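Local coordinates for protein alpha-1,2-mannosyltransferase (Ktr4), putative (Neosartorya fumigata, PDB 7BOP) that is a putative fungal alpha-1,2-mannosyltransferase of the GT-A glycosyltransferase clan that binds guanosine-5'-diphosphate and a manganese ion, at residues Lys188-Val193 / Asp289-Glu294; Asp297-His302 / Gly325-Ala330. All coordinates share one frame; numbering follows the deposited sequence.

Interaction 1 (Lys188-Val193 / Asp289-Glu294)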
loop_
_atom_site.group_PDB
_atom_site.type_symbol
_atom_site.label_atom_id
_atom_site.label_comp_id
_atom_site.label_asym_id
_atom_site.label_seq_id
_atom_site.Cartn_x
_atom_site.Cartn_y
_atom_site.Cartn_z
ATOM N N LYS A 188 -14.739 -2.444 7.740
ATOM C CA LYS A 188 -14.325 -1.057 7.600
ATOM C C LYS A 188 -12.804 -0.904 7.393
ATOM O O LYS A 188 -12.397 0.029 6.712
ATOM C CB LYS A 188 -14.764 -0.253 8.815
ATOM C CG LYS A 188 -14.464 1.238 8.727
ATOM C CD LYS A 188 -15.149 2.011 9.845
ATOM C CE LYS A 188 -14.808 3.490 9.815
ATOM N NZ LYS A 188 -15.229 4.115 8.542
ATOM N N TYR A 189 -11.981 -1.775 7.990
ATOM C CA TYR A 189 -10.517 -1.657 7.877
ATOM C C TYR A 189 -9.900 -2.890 7.274
ATOM O O TYR A 189 -10.403 -4.001 7.439
ATOM C CB TYR A 189 -9.874 -1.352 9.237
ATOM C CG TYR A 189 -10.376 -0.060 9.838
ATOM C CD1 TYR A 189 -9.780 1.156 9.523
ATOM C CD2 TYR A 189 -11.467 -0.051 10.703
ATOM C CE1 TYR A 189 -10.250 2.350 10.058
ATOM C CE2 TYR A 189 -11.947 1.133 11.243
ATOM C CZ TYR A 189 -11.340 2.332 10.920
ATOM O OH TYR A 189 -11.819 3.509 11.452
ATOM N N TYR A 190 -8.798 -2.689 6.561
ATOM C CA TYR A 190 -8.054 -3.782 5.976
ATOM C C TYR A 190 -6.570 -3.564 6.213
ATOM O O TYR A 190 -6.114 -2.418 6.351
ATOM C CB TYR A 190 -8.354 -3.903 4.477
ATOM C CG TYR A 190 -7.725 -2.798 3.639
ATOM C CD1 TYR A 190 -8.321 -1.547 3.552
ATOM C CD2 TYR A 190 -6.528 -3.010 2.944
ATOM C CE1 TYR A 190 -7.748 -0.528 2.805
ATOM C CE2 TYR A 190 -5.950 -1.996 2.183
ATOM C CZ TYR A 190 -6.563 -0.758 2.126
ATOM O OH TYR A 190 -6.010 0.266 1.395
ATOM N N TRP A 191 -5.842 -4.671 6.267
ATOM C CA TRP A 191 -4.372 -4.687 6.260
ATOM C C TRP A 191 -4.008 -5.555 5.060
ATOM O O TRP A 191 -4.188 -6.775 5.084
ATOM C CB TRP A 191 -3.825 -5.261 7.571
ATOM C CG TRP A 191 -2.316 -5.298 7.736
ATOM C CD1 TRP A 191 -1.367 -5.267 6.751
ATOM C CD2 TRP A 191 -1.599 -5.409 8.970
ATOM N NE1 TRP A 191 -0.119 -5.331 7.290
ATOM C CE2 TRP A 191 -0.221 -5.416 8.652
ATOM C CE3 TRP A 191 -1.985 -5.481 10.315
ATOM C CZ2 TRP A 191 0.775 -5.492 9.625
ATOM C CZ3 TRP A 191 -0.991 -5.568 11.291
ATOM C CH2 TRP A 191 0.378 -5.567 10.936
ATOM N N ARG A 192 -3.514 -4.910 4.006
ATOM C CA ARG A 192 -3.097 -5.598 2.800
ATOM C C ARG A 192 -1.723 -6.234 2.992
ATOM O O ARG A 192 -0.780 -5.576 3.438
ATOM C CB ARG A 192 -3.071 -4.633 1.610
ATOM C CG ARG A 192 -2.456 -5.232 0.352
ATOM C CD ARG A 192 -2.684 -4.327 -0.839
ATOM N NE ARG A 192 -1.733 -4.610 -1.908
ATOM C CZ ARG A 192 -1.517 -3.819 -2.958
ATOM N NH1 ARG A 192 -2.193 -2.680 -3.110
ATOM N NH2 ARG A 192 -0.608 -4.174 -3.864
ATOM N N VAL A 193 -1.622 -7.501 2.602
ATOM C CA VAL A 193 -0.418 -8.287 2.733
ATOM C C VAL A 193 -0.089 -8.914 1.379
ATOM O O VAL A 193 -0.992 -9.355 0.660
ATOM C CB VAL A 193 -0.633 -9.421 3.767
ATOM C CG1 VAL A 193 0.645 -10.211 3.983
ATOM C CG2 VAL A 193 -1.145 -8.843 5.078
ATOM N N ASP A 289 -13.881 2.675 3.866
ATOM C CA ASP A 289 -14.892 3.699 3.598
ATOM C C ASP A 289 -14.333 4.991 2.995
ATOM O O ASP A 289 -15.091 5.749 2.407
ATOM C CB ASP A 289 -15.719 4.009 4.844
ATOM C CG ASP A 289 -16.564 2.824 5.292
ATOM O OD1 ASP A 289 -16.865 1.936 4.473
ATOM O OD2 ASP A 289 -16.917 2.790 6.475
ATOM N N PHE A 290 -13.027 5.244 3.123
ATOM C CA PHE A 290 -12.417 6.335 2.357
ATOM C C PHE A 290 -12.510 6.051 0.867
ATOM O O PHE A 290 -12.997 6.873 0.107
ATOM C CB PHE A 290 -10.945 6.559 2.719
ATOM C CG PHE A 290 -10.251 7.483 1.769
ATOM C CD1 PHE A 290 -10.559 8.842 1.767
ATOM C CD2 PHE A 290 -9.338 6.994 0.836
ATOM C CE1 PHE A 290 -9.950 9.705 0.862
ATOM C CE2 PHE A 290 -8.725 7.848 -0.067
ATOM C CZ PHE A 290 -9.026 9.206 -0.048
ATOM N N PHE A 291 -12.051 4.871 0.466
ATOM C CA PHE A 291 -11.997 4.488 -0.936
ATOM C C PHE A 291 -13.388 4.291 -1.532
ATOM O O PHE A 291 -13.601 4.568 -2.710
ATOM C CB PHE A 291 -11.138 3.232 -1.119
ATOM C CG PHE A 291 -9.705 3.421 -0.705
ATOM C CD1 PHE A 291 -8.819 4.121 -1.525
ATOM C CD2 PHE A 291 -9.242 2.935 0.515
ATOM C CE1 PHE A 291 -7.490 4.313 -1.144
ATOM C CE2 PHE A 291 -7.919 3.132 0.909
ATOM C CZ PHE A 291 -7.038 3.826 0.071
ATOM N N ARG A 292 -14.332 3.829 -0.710
ATOM C CA ARG A 292 -15.746 3.741 -1.110
ATOM C C ARG A 292 -16.416 5.097 -1.237
ATOM O O ARG A 292 -17.471 5.186 -1.831
ATOM C CB ARG A 292 -16.554 2.912 -0.105
ATOM C CG ARG A 292 -16.227 1.442 -0.089
ATOM C CD ARG A 292 -16.694 0.828 1.216
ATOM N NE ARG A 292 -16.436 -0.603 1.242
ATOM C CZ ARG A 292 -16.330 -1.339 2.346
ATOM N NH1 ARG A 292 -16.452 -0.797 3.556
ATOM N NH2 ARG A 292 -16.091 -2.640 2.241
ATOM N N GLY A 293 -15.828 6.134 -0.649
ATOM C CA GLY A 293 -16.403 7.465 -0.643
ATOM C C GLY A 293 -16.559 8.093 -2.012
ATOM O O GLY A 293 -15.954 7.650 -3.004
ATOM N N GLU A 294 -17.386 9.134 -2.053
ATOM C CA GLU A 294 -17.718 9.830 -3.288
ATOM C C GLU A 294 -16.472 10.297 -4.030
ATOM O O GLU A 294 -16.335 10.061 -5.220
ATOM C CB GLU A 294 -18.599 11.057 -2.992
ATOM C CG GLU A 294 -19.075 11.791 -4.241
ATOM C CD GLU A 294 -19.839 13.084 -3.948
ATOM O OE1 GLU A 294 -20.315 13.281 -2.810
ATOM O OE2 GLU A 294 -19.946 13.919 -4.873
#
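Lys188 NZ donates to Asp289 OD2 at 3.0 Å in a salt bridge that joins the two segments, arriving on the anti side of that oxygen and 24° out of the carboxylate plane. The lysine chain is extended, CG anti to its backbone N (chi1 -176°), until a bend at chi4 turns NZ onto the acid; its CG passes 3.7 Å from Asp289 OD2. Arg292 NH1 holds the other oxygen, Asp289 OD1, at 2.9 Å, on the syn side but 31° out of the carboxylate plane, with the oxygen almost in the guanidinium plane; the three residues form a salt-bridge network. Two positive groups on one acid would probably favour its ionised form. A long lysine and arginine suit the place because each can span from its own backbone to a short acid. Arg292 also donates to the carbonyls of Tyr179, Leu184 and Tyr187, which ties the helix to the chain leading into the strand.

The strand 189-192 belongs to the central mixed sheet of the GT-A fold, lying between parallel strand 69-74 and antiparallel strand 284-287; helix 288-292 follows directly on the latter. Further along the strand, Tyr190 points toward this helix, and its side chain and that of Phe291 cross at about a right angle. Phe291 CE2 lies near the plane of the tyrosine ring, at its edge, 3.5 Å from Tyr190 OH and 4.1 Å from Tyr190 CE1. A tyrosine fits here: the outer end of its ring rests against phenylalanine while OH is hydrogen-bonded to Glu284.

Interaction 2 (Asp297-His302 / Gly325-Ala330)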
loop_
_atom_site.group_PDB
_atom_site.type_symbol
_atom_site.label_atom_id
_atom_site.label_comp_id
_atom_site.label_asym_id
_atom_site.label_seq_id
_atom_site.Cartn_x
_atom_site.Cartn_y
_atom_site.Cartn_z
ATOM N N ASP A 297 -13.803 7.356 -5.108
ATOM C CA ASP A 297 -14.366 6.447 -6.085
ATOM C C ASP A 297 -14.673 7.142 -7.411
ATOM O O ASP A 297 -14.528 6.529 -8.457
ATOM C CB ASP A 297 -15.608 5.742 -5.555
ATOM C CG ASP A 297 -15.944 4.507 -6.349
ATOM O OD1 ASP A 297 -15.043 3.679 -6.622
ATOM O OD2 ASP A 297 -17.119 4.363 -6.710
ATOM N N ALA A 298 -15.098 8.406 -7.370
ATOM C CA ALA A 298 -15.265 9.193 -8.605
ATOM C C ALA A 298 -13.918 9.362 -9.326
ATOM O O ALA A 298 -13.853 9.266 -10.552
ATOM C CB ALA A 298 -15.881 10.552 -8.308
ATOM N N TYR A 299 -12.857 9.597 -8.553
ATOM C CA TYR A 299 -11.491 9.673 -9.085
ATOM C C TYR A 299 -11.109 8.371 -9.769
ATOM O O TYR A 299 -10.635 8.382 -10.914
ATOM C CB TYR A 299 -10.499 10.030 -7.972
ATOM C CG TYR A 299 -9.044 10.073 -8.396
ATOM C CD1 TYR A 299 -8.622 10.926 -9.417
ATOM C CD2 TYR A 299 -8.079 9.284 -7.758
ATOM C CE1 TYR A 299 -7.288 10.978 -9.801
ATOM C CE2 TYR A 299 -6.739 9.337 -8.138
ATOM C CZ TYR A 299 -6.350 10.183 -9.154
ATOM O OH TYR A 299 -5.021 10.245 -9.541
ATOM N N PHE A 300 -11.347 7.239 -9.101
ATOM C CA PHE A 300 -11.044 5.960 -9.718
ATOM C C PHE A 300 -11.792 5.790 -11.045
ATOM O O PHE A 300 -11.197 5.407 -12.047
ATOM C CB PHE A 300 -11.337 4.752 -8.818
ATOM C CG PHE A 300 -11.343 3.472 -9.586
ATOM C CD1 PHE A 300 -10.146 2.925 -10.032
ATOM C CD2 PHE A 300 -12.540 2.882 -9.982
ATOM C CE1 PHE A 300 -10.134 1.771 -10.802
ATOM C CE2 PHE A 300 -12.536 1.724 -10.754
ATOM C CZ PHE A 300 -11.329 1.169 -11.165
ATOM N N ASN A 301 -13.099 6.060 -11.045
ATOM C CA ASN A 301 -13.892 5.882 -12.261
ATOM C C ASN A 301 -13.431 6.779 -13.397
ATOM O O ASN A 301 -13.427 6.342 -14.544
ATOM C CB ASN A 301 -15.385 6.067 -11.998
ATOM C CG ASN A 301 -15.972 4.918 -11.208
ATOM O OD1 ASN A 301 -15.667 3.757 -11.467
ATOM N ND2 ASN A 301 -16.817 5.234 -10.245
ATOM N N HIS A 302 -13.039 8.010 -13.078
ATOM C CA HIS A 302 -12.424 8.898 -14.060
ATOM C C HIS A 302 -11.172 8.263 -14.693
ATOM O O HIS A 302 -11.029 8.213 -15.924
ATOM C CB HIS A 302 -12.053 10.226 -13.405
ATOM C CG HIS A 302 -11.396 11.188 -14.338
ATOM N ND1 HIS A 302 -10.038 11.184 -14.579
ATOM C CD2 HIS A 302 -11.912 12.165 -15.112
ATOM C CE1 HIS A 302 -9.748 12.122 -15.461
ATOM N NE2 HIS A 302 -10.867 12.738 -15.796
ATOM N N GLY A 325 -3.746 12.076 -1.073
ATOM C CA GLY A 325 -3.160 13.410 -1.055
ATOM C C GLY A 325 -4.080 14.534 -1.486
ATOM O O GLY A 325 -3.842 15.676 -1.124
ATOM N N LEU A 326 -5.108 14.225 -2.271
ATOM C CA LEU A 326 -6.086 15.227 -2.718
ATOM C C LEU A 326 -7.395 15.226 -1.925
ATOM O O LEU A 326 -7.994 16.285 -1.746
ATOM C CB LEU A 326 -6.411 15.017 -4.195
ATOM C CG LEU A 326 -5.233 15.173 -5.155
ATOM C CD1 LEU A 326 -5.674 14.759 -6.540
ATOM C CD2 LEU A 326 -4.712 16.597 -5.139
ATOM N N PHE A 327 -7.831 14.053 -1.466
ATOM C CA PHE A 327 -9.180 13.879 -0.908
ATOM C C PHE A 327 -9.236 13.500 0.575
ATOM O O PHE A 327 -10.286 13.664 1.195
ATOM C CB PHE A 327 -9.959 12.867 -1.764
ATOM C CG PHE A 327 -9.845 13.128 -3.248
ATOM C CD1 PHE A 327 -10.130 14.395 -3.769
ATOM C CD2 PHE A 327 -9.415 12.128 -4.123
ATOM C CE1 PHE A 327 -9.995 14.650 -5.124
ATOM C CE2 PHE A 327 -9.282 12.381 -5.483
ATOM C CZ PHE A 327 -9.579 13.639 -5.983
ATOM N N ALA A 328 -8.129 13.025 1.152
ATOM C CA ALA A 328 -8.085 12.720 2.573
ATOM C C ALA A 328 -7.570 13.907 3.374
ATOM O O ALA A 328 -7.061 14.883 2.820
ATOM C CB ALA A 328 -7.225 11.487 2.829
ATOM N N ASP A 329 -7.739 13.806 4.686
ATOM C CA ASP A 329 -7.120 14.691 5.653
ATOM C C ASP A 329 -5.732 14.124 5.937
ATOM O O ASP A 329 -5.613 13.030 6.496
ATOM C CB ASP A 329 -8.002 14.696 6.910
ATOM C CG ASP A 329 -7.494 15.590 8.015
ATOM O OD1 ASP A 329 -6.375 16.152 7.961
ATOM O OD2 ASP A 329 -8.256 15.713 8.999
ATOM N N ALA A 330 -4.684 14.868 5.587
ATOM C CA ALA A 330 -3.301 14.402 5.773
ATOM C C ALA A 330 -2.963 14.061 7.225
ATOM O O ALA A 330 -2.112 13.209 7.475
ATOM C CB ALA A 330 -2.310 15.424 5.228
#
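Tyr299 reaches from helix 294-306 toward Phe327, in the last turn of helix 316-327, and its inner half makes the contact. Its CB lies 3.6 Å from Phe327 CE2, and the next atom, Tyr299 CG, is 3.7 Å from the same carbon. Out along the ring, Tyr299 CD2 is still 4.0 Å from Phe327 CE2. The tip then leaves the phenylalanine: the hydroxyl hydrogen-bonds Thr238 of helix 234-244, so a tyrosine serves both an apolar neighbour near its root and a polar one at its end. With chi1 at 177° the ring points away from the backbone nitrogen of its own residue.

Phe327 brings its edge toward the tyrosine face, with ring centroids 5.7 Å apart and planes at 63°. Leu326 CB sits over the centre of one face of the phenylalanine ring, 3.6 Å above its plane, and probably limits how far the ring can turn. Phenylalanine suits this spot because it can offer a C-H edge to one neighbour and a flat face to another. The backbones stay well apart, 9.5 Å between Tyr299 CA and Phe327 CA, and the two rings span the gap. The result is an offset edge-to-face aromatic pair joining two helices of an alpha/beta glycosyltransferase fold.

Overall arrangement
The two contacts follow in series along the chain, interaction 1 closing before interaction 2 opens, and their centres lie about 12 Å apart. Interaction 1 fastens a strand of the central mixed sheet to helix 288-292; interaction 2 joins helices 294-306 and 316-327 farther from the chain centre. Gly293, at the N-cap of helix 294-306, links the first helix to the second, and the sites also touch directly: Phe290 CE1 comes 3.8 Å from Ala328 N. Packing thus continues from the sheet through helix 288-292 to helix 294-306 and the end of helix 316-327. Guanosine-5'-diphosphate is about 12 Å from the Tyr190 side chain, and Glu194, salt-bridged to Arg192, binds the manganese ion.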